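Local coordinates for protein homoserine O-acetyltransferase (Bacillus anthracis str. 'Ames Ancestor', PDB 3I1I) that probably transfers an acetyl group from acetyl-CoA to the hydroxyl of L-homoserine, a step toward methionine, using an alpha/beta hydrolase fold, at residues A156-W164 and M175-N184; L299-V310 and M329-Y339. All coordinates share one frame; numbering follows the deposited sequence. Where two conformers were deposited one is given.

Contact 1 lies deep in the chain, its centre about 9 Å from the chain's centre, and all its touching residues are buried; contact 2, its centre about 22 Å from that point, is only partly buried. Both rest on the same sheet, in which strands 174-178 and 309-313 are neighbours, and Met175 N probably donates a hydrogen bond to Asn309 O between them. Met329 of contact 2 also packs against Gln162, Met175 and Pro182 of contact 1. Their chemistry differs: in 156-164 with 175-184 a buried glutamine amide binds backbone carbonyls beside methionine side chains (selenomethionine in the crystal), whereas 299-310 with 329-339 joins a leucine-rich interior to a lysine among carbonyls.

Contact 1: residues A156-W164 and M175-N184; sequences AGGMIAQQW and MIGVITNPQN
Gln162 reaches from the helix to the loop after the strand, where its NE2 donates to Asn181 O at 3.0 Å with an N-H...O angle of 152°. The donor stands above the carbonyl plane. A second bond from NE2 turns back to Gly158 O, which lies nearly in the plane of the glutamine amide; because Gln162 N meets that oxygen from the opposite face, the carbonyl is gripped from both sides. Two acceptors thus hold the amide in place, and its OE1 comes to lie 3.1 Å from Pro182 CA. The Thr180 side chain lies alongside, running the other way, with Thr180 CG2 3.6 Å from Gln162 NE2; its OG1, anti to the backbone N (chi1 -165°), is hydrogen-bonded to Ser155 O.

Helix 156-167 and strand 174-178 belong to a beta-alpha-beta unit of the alpha/beta hydrolase fold; the axes of 156-164 and 175-178 run nearly antiparallel (153°) and approach to 7.1 Å. Ser155 and Gly157 fit the nucleophile elbow pattern of this fold, and Ser155 is probably the nucleophile. Having no CB, Gly158 lets the helix lie close to Thr180 and the strand: Gly158 CA is 4.6 Å from Gly177 CA.

At the start of the strand, the bent side chain of selenomethionine Met175 lies between helix and strand, its CG 4.0 Å from Ala161 CB and its CE 3.7 Å from Gln162 CG. Extended selenomethionine Met159 carries its CE to 3.4 Å from Asn184 OD1, which accepts from Gln321, while Asn184 ND2 bonds Ser189 OG. In the second shell, His290 also binds Asn181 O, while Gln321 and Pro322 hold Asn181 ND2.

Contact 2: residues L299-V310 and M329-Y339; sequences LEEALSNVEANV and MVDLLQKQGKY
Lys338 sends its ammonium group among the carbonyls around residues 303-306, and four oxygens surround NZ. The firm bonds run to Ser304 O at 2.6 Å, from above the carbonyl plane, and to Gln336 OE1 at 2.8 Å; those to Leu303 O and Val306 O are weaker and probably share the remaining N-H. The lysine chain is extended beyond CG, long enough to bring the charge to carbonyls at the C-terminal end of helix 299-304 and just beyond. Gln336 NE2 makes a weak bond to Glu300 O. The carboxylate of Glu307 is near, its OE2 4.2 Å from Lys338 NZ, and would probably favour the positive charge. A Schellman motif at Gly337, with positive phi (81°), ends helix 324-335 and turns the chain toward Lys338. Beyond it, Val310 N donates to Tyr339 O at 2.9 Å.

Next to this polar cluster, leucines pack between helix segments 299-304 and 329-335, crossing at -59°. Leu303 divides its methyls: CD1 meets Leu332 CD1 at 3.9 Å, and CD2 approaches CE of selenomethionine Met329. Leu333 likewise points CD2 at Val306 CB (3.9 Å) and CD1 at Val310 CG1 (4.0 Å).

Helix 324-335 forms the crossover of a beta-alpha-beta unit from strand 309-313 to the strand at the edge of this chain's sheet, 340-342, whose Ala340 touches both Val310 and Leu333. Helix 362-370 meets Asn309 and Tyr339 through Phe368, and helix 156-167 borders Val306 and Met329.

Contact 1: residues A156-W164 and M175-N184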
loop_
_atom_site.group_PDB
_atom_site.type_symbol
_atom_site.label_atom_id
_atom_site.label_comp_id
_atom_site.label_asym_id
_atom_site.label_seq_id
_atom_site.Cartn_x
_atom_site.Cartn_y
_atom_site.Cartn_z
ATOM N N ALA A 156 10.177 -16.037 6.100
ATOM C CA ALA A 156 9.527 -16.368 7.400
ATOM C C ALA A 156 9.980 -17.728 7.913
ATOM O O ALA A 156 10.103 -17.923 9.113
ATOM C CB ALA A 156 7.989 -16.323 7.323
ATOM N N GLY A 157 10.255 -18.652 7.002
ATOM C CA GLY A 157 10.786 -19.952 7.375
ATOM C C GLY A 157 12.143 -19.838 8.070
ATOM O O GLY A 157 12.431 -20.571 9.046
ATOM N N GLY A 158 12.978 -18.928 7.579
ATOM C CA GLY A 158 14.234 -18.619 8.244
ATOM C C GLY A 158 14.090 -17.912 9.594
ATOM O O GLY A 158 14.975 -17.987 10.430
HETATM N N MSE A 159 12.990 -17.204 9.788
HETATM C CA MSE A 159 12.700 -16.547 11.057
HETATM C C MSE A 159 12.433 -17.591 12.132
HETATM O O MSE A 159 12.947 -17.482 13.237
HETATM C CB MSE A 159 11.491 -15.617 10.929
HETATM C CG MSE A 159 11.767 -14.432 9.994
HETATM SE SE MSE A 159 10.225 -13.303 9.603
HETATM C CE MSE A 159 11.169 -12.147 8.395
ATOM N N ILE A 160 11.631 -18.601 11.787
ATOM C CA ILE A 160 11.386 -19.711 12.652
ATOM C C ILE A 160 12.701 -20.448 12.937
ATOM O O ILE A 160 13.010 -20.780 14.095
ATOM C CB ILE A 160 10.362 -20.676 12.056
ATOM C CG1 ILE A 160 9.011 -19.978 11.889
ATOM C CG2 ILE A 160 10.235 -21.927 12.924
ATOM C CD1 ILE A 160 8.185 -20.440 10.620
ATOM N N ALA A 161 13.508 -20.655 11.913
ATOM C CA ALA A 161 14.761 -21.389 12.128
ATOM C C ALA A 161 15.648 -20.612 13.084
ATOM O O ALA A 161 16.395 -21.197 13.874
ATOM C CB ALA A 161 15.480 -21.644 10.823
ATOM N N GLN A 162 15.592 -19.284 13.003
ATOM C CA GLN A 162 16.462 -18.505 13.852
ATOM C C GLN A 162 15.973 -18.589 15.291
ATOM O O GLN A 162 16.772 -18.620 16.203
ATOM C CB GLN A 162 16.548 -17.054 13.394
ATOM C CG GLN A 162 17.451 -16.840 12.209
ATOM C CD GLN A 162 17.268 -15.443 11.614
ATOM O OE1 GLN A 162 18.063 -14.557 11.873
ATOM N NE2 GLN A 162 16.197 -15.250 10.837
ATOM N N GLN A 163 14.665 -18.631 15.478
ATOM C CA GLN A 163 14.095 -18.755 16.822
ATOM C C GLN A 163 14.480 -20.108 17.460
ATOM O O GLN A 163 14.845 -20.170 18.629
ATOM C CB GLN A 163 12.586 -18.543 16.771
ATOM C CG GLN A 163 12.166 -17.101 16.470
ATOM C CD GLN A 163 12.422 -16.163 17.648
ATOM O OE1 GLN A 163 13.206 -16.475 18.552
ATOM N NE2 GLN A 163 11.754 -15.007 17.648
ATOM N N TRP A 164 14.512 -21.162 16.666
ATOM C CA TRP A 164 15.081 -22.441 17.113
ATOM C C TRP A 164 16.533 -22.339 17.601
ATOM O O TRP A 164 16.884 -22.833 18.677
ATOM C CB TRP A 164 15.071 -23.461 15.969
ATOM C CG TRP A 164 13.874 -24.284 15.912
ATOM C CD1 TRP A 164 12.763 -24.022 15.214
ATOM C CD2 TRP A 164 13.664 -25.546 16.563
ATOM N NE1 TRP A 164 11.867 -25.032 15.373
ATOM C CE2 TRP A 164 12.392 -25.975 16.215
ATOM C CE3 TRP A 164 14.426 -26.331 17.417
ATOM C CZ2 TRP A 164 11.859 -27.171 16.667
ATOM C CZ3 TRP A 164 13.894 -27.530 17.864
ATOM C CH2 TRP A 164 12.627 -27.925 17.510
HETATM N N MSE A 175 22.091 -24.297 11.671
HETATM C CA MSE A 175 20.950 -23.490 11.230
HETATM C C MSE A 175 21.273 -22.832 9.890
HETATM O O MSE A 175 22.335 -22.271 9.728
HETATM C CB MSE A 175 20.612 -22.457 12.275
HETATM C CG MSE A 175 19.320 -21.717 11.985
HETATM SE SE MSE A 175 19.664 -20.060 11.012
HETATM C CE MSE A 175 20.398 -19.071 12.517
ATOM N N ILE A 176 20.376 -22.930 8.918
ATOM C CA ILE A 176 20.598 -22.293 7.619
ATOM C C ILE A 176 19.419 -21.365 7.403
ATOM O O ILE A 176 18.275 -21.799 7.358
ATOM C CB ILE A 176 20.643 -23.294 6.452
ATOM C CG1 ILE A 176 21.719 -24.369 6.679
ATOM C CG2 ILE A 176 20.886 -22.549 5.130
ATOM C CD1 ILE A 176 21.913 -25.349 5.498
ATOM N N GLY A 177 19.706 -20.086 7.285
ATOM C CA GLY A 177 18.685 -19.091 7.155
ATOM C C GLY A 177 18.806 -18.463 5.774
ATOM O O GLY A 177 19.776 -17.709 5.493
ATOM N N VAL A 178 17.835 -18.771 4.919
ATOM C CA VAL A 178 17.830 -18.290 3.537
ATOM C C VAL A 178 16.921 -17.064 3.362
ATOM O O VAL A 178 15.797 -17.018 3.887
ATOM C CB VAL A 178 17.392 -19.419 2.579
ATOM C CG1 VAL A 178 17.555 -18.958 1.093
ATOM C CG2 VAL A 178 18.202 -20.678 2.852
ATOM N N ILE A 179 17.418 -16.059 2.648
ATOM C CA ILE A 179 16.671 -14.776 2.400
ATOM C C ILE A 179 15.863 -14.298 3.604
ATOM O O ILE A 179 14.676 -14.095 3.519
ATOM C CB ILE A 179 15.802 -14.843 1.109
ATOM C CG1 ILE A 179 14.811 -16.041 1.135
ATOM C CG2 ILE A 179 16.715 -14.960 -0.110
ATOM C CD1 ILE A 179 13.614 -15.853 0.235
ATOM N N THR A 180 16.551 -14.128 4.732
ATOM C CA THR A 180 15.937 -13.786 6.005
ATOM C C THR A 180 16.835 -12.770 6.796
ATOM O O THR A 180 17.879 -12.339 6.319
ATOM C CB THR A 180 15.661 -15.093 6.845
ATOM O OG1 THR A 180 14.758 -14.814 7.933
ATOM C CG2 THR A 180 16.978 -15.693 7.402
ATOM N N ASN A 181 16.414 -12.416 8.011
ATOM C CA ASN A 181 17.157 -11.481 8.895
ATOM C C ASN A 181 16.746 -11.740 10.343
ATOM O O ASN A 181 15.650 -12.283 10.593
ATOM C CB ASN A 181 16.849 -10.027 8.548
ATOM C CG ASN A 181 17.783 -9.469 7.522
ATOM O OD1 ASN A 181 18.988 -9.654 7.631
ATOM N ND2 ASN A 181 17.244 -8.797 6.503
ATOM N N PRO A 182 17.616 -11.366 11.297
ATOM C CA PRO A 182 17.321 -11.614 12.696
ATOM C C PRO A 182 16.208 -10.731 13.232
ATOM O O PRO A 182 15.636 -11.037 14.273
ATOM C CB PRO A 182 18.649 -11.318 13.408
ATOM C CG PRO A 182 19.415 -10.503 12.472
ATOM C CD PRO A 182 18.954 -10.784 11.109
ATOM N N GLN A 183 15.953 -9.624 12.541
ATOM C CA GLN A 183 14.937 -8.652 12.945
ATOM C C GLN A 183 14.302 -8.135 11.689
ATOM O O GLN A 183 15.021 -7.776 10.777
ATOM C CB GLN A 183 15.582 -7.479 13.700
ATOM C CG GLN A 183 16.287 -7.882 14.981
ATOM C CD GLN A 183 17.008 -6.710 15.666
ATOM O OE1 GLN A 183 17.902 -6.106 15.077
ATOM N NE2 GLN A 183 16.644 -6.423 16.927
ATOM N N ASN A 184 12.977 -8.131 11.591
ATOM C CA ASN A 184 12.372 -7.739 10.341
ATOM C C ASN A 184 12.713 -6.258 10.103
ATOM O O ASN A 184 12.482 -5.420 10.964
ATOM C CB ASN A 184 10.869 -7.938 10.329
ATOM C CG ASN A 184 10.316 -7.953 8.914
ATOM O OD1 ASN A 184 10.750 -8.776 8.121
ATOM N ND2 ASN A 184 9.363 -7.064 8.592
#

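Contact 2: residues L299-V310 and M329-Y339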
loop_
_atom_site.group_PDB
_atom_site.type_symbol
_atom_site.label_atom_id
_atom_site.label_comp_id
_atom_site.label_asym_id
_atom_site.label_seq_id
_atom_site.Cartn_x
_atom_site.Cartn_y
_atom_site.Cartn_z
ATOM N N LEU A 299 20.391 -7.563 20.648
ATOM C CA LEU A 299 20.641 -8.575 19.631
ATOM C C LEU A 299 21.845 -9.416 20.019
ATOM O O LEU A 299 21.785 -10.639 19.915
ATOM C CB LEU A 299 20.859 -7.927 18.269
ATOM C CG LEU A 299 21.112 -8.872 17.094
ATOM C CD1 LEU A 299 19.970 -9.899 16.938
ATOM C CD2 LEU A 299 21.317 -8.065 15.803
ATOM N N GLU A 300 22.911 -8.759 20.486
ATOM C CA GLU A 300 24.131 -9.409 20.939
ATOM C C GLU A 300 23.803 -10.498 22.003
ATOM O O GLU A 300 24.302 -11.636 21.976
ATOM C CB GLU A 300 25.077 -8.336 21.518
ATOM C CG GLU A 300 25.444 -7.121 20.550
ATOM C CD GLU A 300 24.265 -6.250 19.991
ATOM O OE1 GLU A 300 24.264 -5.875 18.783
ATOM O OE2 GLU A 300 23.346 -5.914 20.732
ATOM N N GLU A 301 22.954 -10.145 22.947
ATOM C CA GLU A 301 22.596 -11.116 23.960
ATOM C C GLU A 301 21.814 -12.275 23.366
ATOM O O GLU A 301 22.091 -13.404 23.686
ATOM C CB GLU A 301 21.824 -10.509 25.136
ATOM C CG GLU A 301 21.789 -11.498 26.330
ATOM C CD GLU A 301 20.624 -11.327 27.291
ATOM O OE1 GLU A 301 20.009 -10.226 27.324
ATOM O OE2 GLU A 301 20.364 -12.320 28.030
ATOM N N ALA A 302 20.846 -12.005 22.501
ATOM C CA ALA A 302 20.050 -13.071 21.905
ATOM C C ALA A 302 21.002 -14.064 21.223
ATOM O O ALA A 302 20.895 -15.267 21.409
ATOM C CB ALA A 302 19.006 -12.506 20.910
ATOM N N LEU A 303 21.976 -13.546 20.492
ATOM C CA LEU A 303 22.860 -14.379 19.710
ATOM C C LEU A 303 23.882 -15.128 20.547
ATOM O O LEU A 303 24.355 -16.178 20.135
ATOM C CB LEU A 303 23.552 -13.533 18.653
ATOM C CG LEU A 303 22.658 -12.997 17.533
ATOM C CD1 LEU A 303 23.371 -11.880 16.752
ATOM C CD2 LEU A 303 22.246 -14.180 16.610
ATOM N N SER A 304 24.227 -14.597 21.722
ATOM C CA SER A 304 25.112 -15.294 22.664
ATOM C C SER A 304 24.654 -16.735 22.954
ATOM O O SER A 304 25.451 -17.606 23.255
ATOM C CB SER A 304 25.219 -14.489 23.982
ATOM O OG SER A 304 24.003 -14.567 24.739
ATOM N N ASN A 305 23.355 -16.972 22.884
ATOM C CA ASN A 305 22.802 -18.287 23.208
ATOM C C ASN A 305 22.968 -19.318 22.067
ATOM O O ASN A 305 22.928 -20.518 22.309
ATOM C CB ASN A 305 21.314 -18.146 23.530
ATOM C CG ASN A 305 21.049 -17.333 24.787
ATOM O OD1 ASN A 305 21.165 -17.859 25.882
ATOM N ND2 ASN A 305 20.651 -16.061 24.635
ATOM N N VAL A 306 23.105 -18.851 20.833
ATOM C CA VAL A 306 23.223 -19.737 19.687
ATOM C C VAL A 306 24.497 -20.576 19.810
ATOM O O VAL A 306 25.553 -20.043 20.068
ATOM C CB VAL A 306 23.240 -18.940 18.352
ATOM C CG1 VAL A 306 23.583 -19.828 17.163
ATOM C CG2 VAL A 306 21.863 -18.207 18.153
ATOM N N GLU A 307 24.369 -21.893 19.649
ATOM C CA GLU A 307 25.542 -22.783 19.621
ATOM C C GLU A 307 25.615 -23.590 18.305
ATOM O O GLU A 307 26.566 -24.314 18.093
ATOM C CB GLU A 307 25.565 -23.724 20.840
ATOM C CG GLU A 307 25.460 -23.008 22.229
ATOM C CD GLU A 307 26.628 -22.014 22.547
ATOM O OE1 GLU A 307 27.716 -22.208 22.011
ATOM O OE2 GLU A 307 26.466 -21.051 23.361
ATOM N N ALA A 308 24.626 -23.446 17.432
ATOM C CA ALA A 308 24.631 -24.128 16.130
ATOM C C ALA A 308 25.726 -23.534 15.242
ATOM O O ALA A 308 26.104 -22.378 15.402
ATOM C CB ALA A 308 23.301 -23.968 15.459
ATOM N N ASN A 309 26.237 -24.327 14.312
ATOM C CA ASN A 309 26.985 -23.785 13.172
ATOM C C ASN A 309 25.965 -23.001 12.393
ATOM O O ASN A 309 24.895 -23.530 12.158
ATOM C CB ASN A 309 27.512 -24.920 12.269
ATOM C CG ASN A 309 28.774 -25.587 12.796
ATOM O OD1 ASN A 309 29.170 -25.396 13.923
ATOM N ND2 ASN A 309 29.415 -26.375 11.948
ATOM N N VAL A 310 26.250 -21.759 12.020
ATOM C CA VAL A 310 25.240 -20.915 11.351
ATOM C C VAL A 310 25.653 -20.526 9.926
ATOM O O VAL A 310 26.787 -20.088 9.715
ATOM C CB VAL A 310 24.947 -19.618 12.173
ATOM C CG1 VAL A 310 24.202 -18.548 11.320
ATOM C CG2 VAL A 310 24.157 -19.967 13.463
HETATM N N MSE A 329 24.996 -9.824 11.881
HETATM C CA MSE A 329 24.715 -10.973 12.745
HETATM C C MSE A 329 25.859 -11.978 12.760
HETATM O O MSE A 329 26.268 -12.462 13.817
HETATM C CB MSE A 329 23.427 -11.642 12.283
HETATM C CG MSE A 329 23.263 -13.081 12.704
HETATM SE SE MSE A 329 21.491 -13.723 12.239
HETATM C CE MSE A 329 21.630 -15.603 12.791
ATOM N N VAL A 330 26.370 -12.287 11.577
ATOM C CA VAL A 330 27.449 -13.247 11.445
ATOM C C VAL A 330 28.714 -12.710 12.108
ATOM O O VAL A 330 29.478 -13.443 12.791
ATOM C CB VAL A 330 27.607 -13.656 9.954
ATOM C CG1 VAL A 330 29.020 -14.219 9.621
ATOM C CG2 VAL A 330 26.427 -14.654 9.581
ATOM N N ASP A 331 28.923 -11.411 11.969
ATOM C CA ASP A 331 30.054 -10.804 12.612
ATOM C C ASP A 331 29.961 -10.939 14.134
ATOM O O ASP A 331 30.965 -11.319 14.799
ATOM C CB ASP A 331 30.222 -9.353 12.195
ATOM C CG ASP A 331 31.545 -8.781 12.662
ATOM O OD1 ASP A 331 32.615 -9.335 12.349
ATOM O OD2 ASP A 331 31.534 -7.774 13.383
ATOM N N LEU A 332 28.771 -10.663 14.689
ATOM C CA LEU A 332 28.589 -10.803 16.133
ATOM C C LEU A 332 28.848 -12.236 16.577
ATOM O O LEU A 332 29.556 -12.475 17.546
ATOM C CB LEU A 332 27.201 -10.341 16.585
ATOM C CG LEU A 332 26.928 -8.842 16.403
ATOM C CD1 LEU A 332 25.426 -8.515 16.621
ATOM C CD2 LEU A 332 27.866 -7.972 17.272
ATOM N N LEU A 333 28.309 -13.201 15.863
ATOM C CA LEU A 333 28.543 -14.606 16.225
ATOM C C LEU A 333 30.028 -14.981 16.163
ATOM O O LEU A 333 30.522 -15.689 17.035
ATOM C CB LEU A 333 27.735 -15.547 15.329
ATOM C CG LEU A 333 26.240 -15.671 15.624
ATOM C CD1 LEU A 333 25.509 -16.262 14.386
ATOM C CD2 LEU A 333 25.959 -16.506 16.957
ATOM N N GLN A 334 30.749 -14.512 15.150
ATOM C CA GLN A 334 32.176 -14.822 15.035
ATOM C C GLN A 334 32.949 -14.216 16.190
ATOM O O GLN A 334 33.803 -14.859 16.751
ATOM C CB GLN A 334 32.749 -14.355 13.711
ATOM C CG GLN A 334 32.269 -15.185 12.550
ATOM C CD GLN A 334 32.659 -14.630 11.199
ATOM O OE1 GLN A 334 33.310 -13.612 11.113
ATOM N NE2 GLN A 334 32.257 -15.306 10.135
ATOM N N LYS A 335 32.628 -13.000 16.589
ATOM C CA LYS A 335 33.328 -12.411 17.720
ATOM C C LYS A 335 33.023 -13.101 19.052
ATOM O O LYS A 335 33.771 -12.960 19.991
ATOM C CB LYS A 335 33.039 -10.933 17.817
ATOM C CG LYS A 335 33.355 -10.241 16.506
ATOM C CD LYS A 335 34.170 -9.027 16.673
ATOM C CE LYS A 335 33.423 -7.739 16.267
ATOM N NZ LYS A 335 33.802 -7.357 14.850
ATOM N N GLN A 336 31.930 -13.860 19.116
ATOM C CA GLN A 336 31.686 -14.731 20.243
ATOM C C GLN A 336 32.428 -16.054 20.160
ATOM O O GLN A 336 32.253 -16.909 21.021
ATOM C CB GLN A 336 30.194 -14.990 20.368
ATOM C CG GLN A 336 29.429 -13.734 20.742
ATOM C CD GLN A 336 27.956 -13.934 20.651
ATOM O OE1 GLN A 336 27.470 -15.031 20.257
ATOM N NE2 GLN A 336 27.211 -12.910 21.044
ATOM N N GLY A 337 33.227 -16.237 19.115
ATOM C CA GLY A 337 33.923 -17.495 18.900
ATOM C C GLY A 337 33.060 -18.572 18.260
ATOM O O GLY A 337 33.439 -19.732 18.231
ATOM N N LYS A 338 31.921 -18.223 17.688
ATOM C CA LYS A 338 31.108 -19.246 17.019
ATOM C C LYS A 338 31.376 -19.395 15.524
ATOM O O LYS A 338 31.959 -18.509 14.888
ATOM C CB LYS A 338 29.650 -18.949 17.276
ATOM C CG LYS A 338 29.351 -19.185 18.750
ATOM C CD LYS A 338 28.144 -18.448 19.205
ATOM C CE LYS A 338 28.056 -18.446 20.749
ATOM N NZ LYS A 338 26.897 -17.604 21.078
ATOM N N TYR A 339 30.987 -20.545 14.978
ATOM C CA TYR A 339 31.101 -20.789 13.561
ATOM C C TYR A 339 29.862 -20.206 12.855
ATOM O O TYR A 339 28.707 -20.638 13.117
ATOM C CB TYR A 339 31.234 -22.295 13.235
ATOM C CG TYR A 339 31.552 -22.514 11.768
ATOM C CD1 TYR A 339 32.856 -22.698 11.328
ATOM C CD2 TYR A 339 30.555 -22.422 10.815
ATOM C CE1 TYR A 339 33.142 -22.851 9.942
ATOM C CE2 TYR A 339 30.821 -22.567 9.462
ATOM C CZ TYR A 339 32.104 -22.791 9.032
ATOM O OH TYR A 339 32.306 -22.905 7.673
#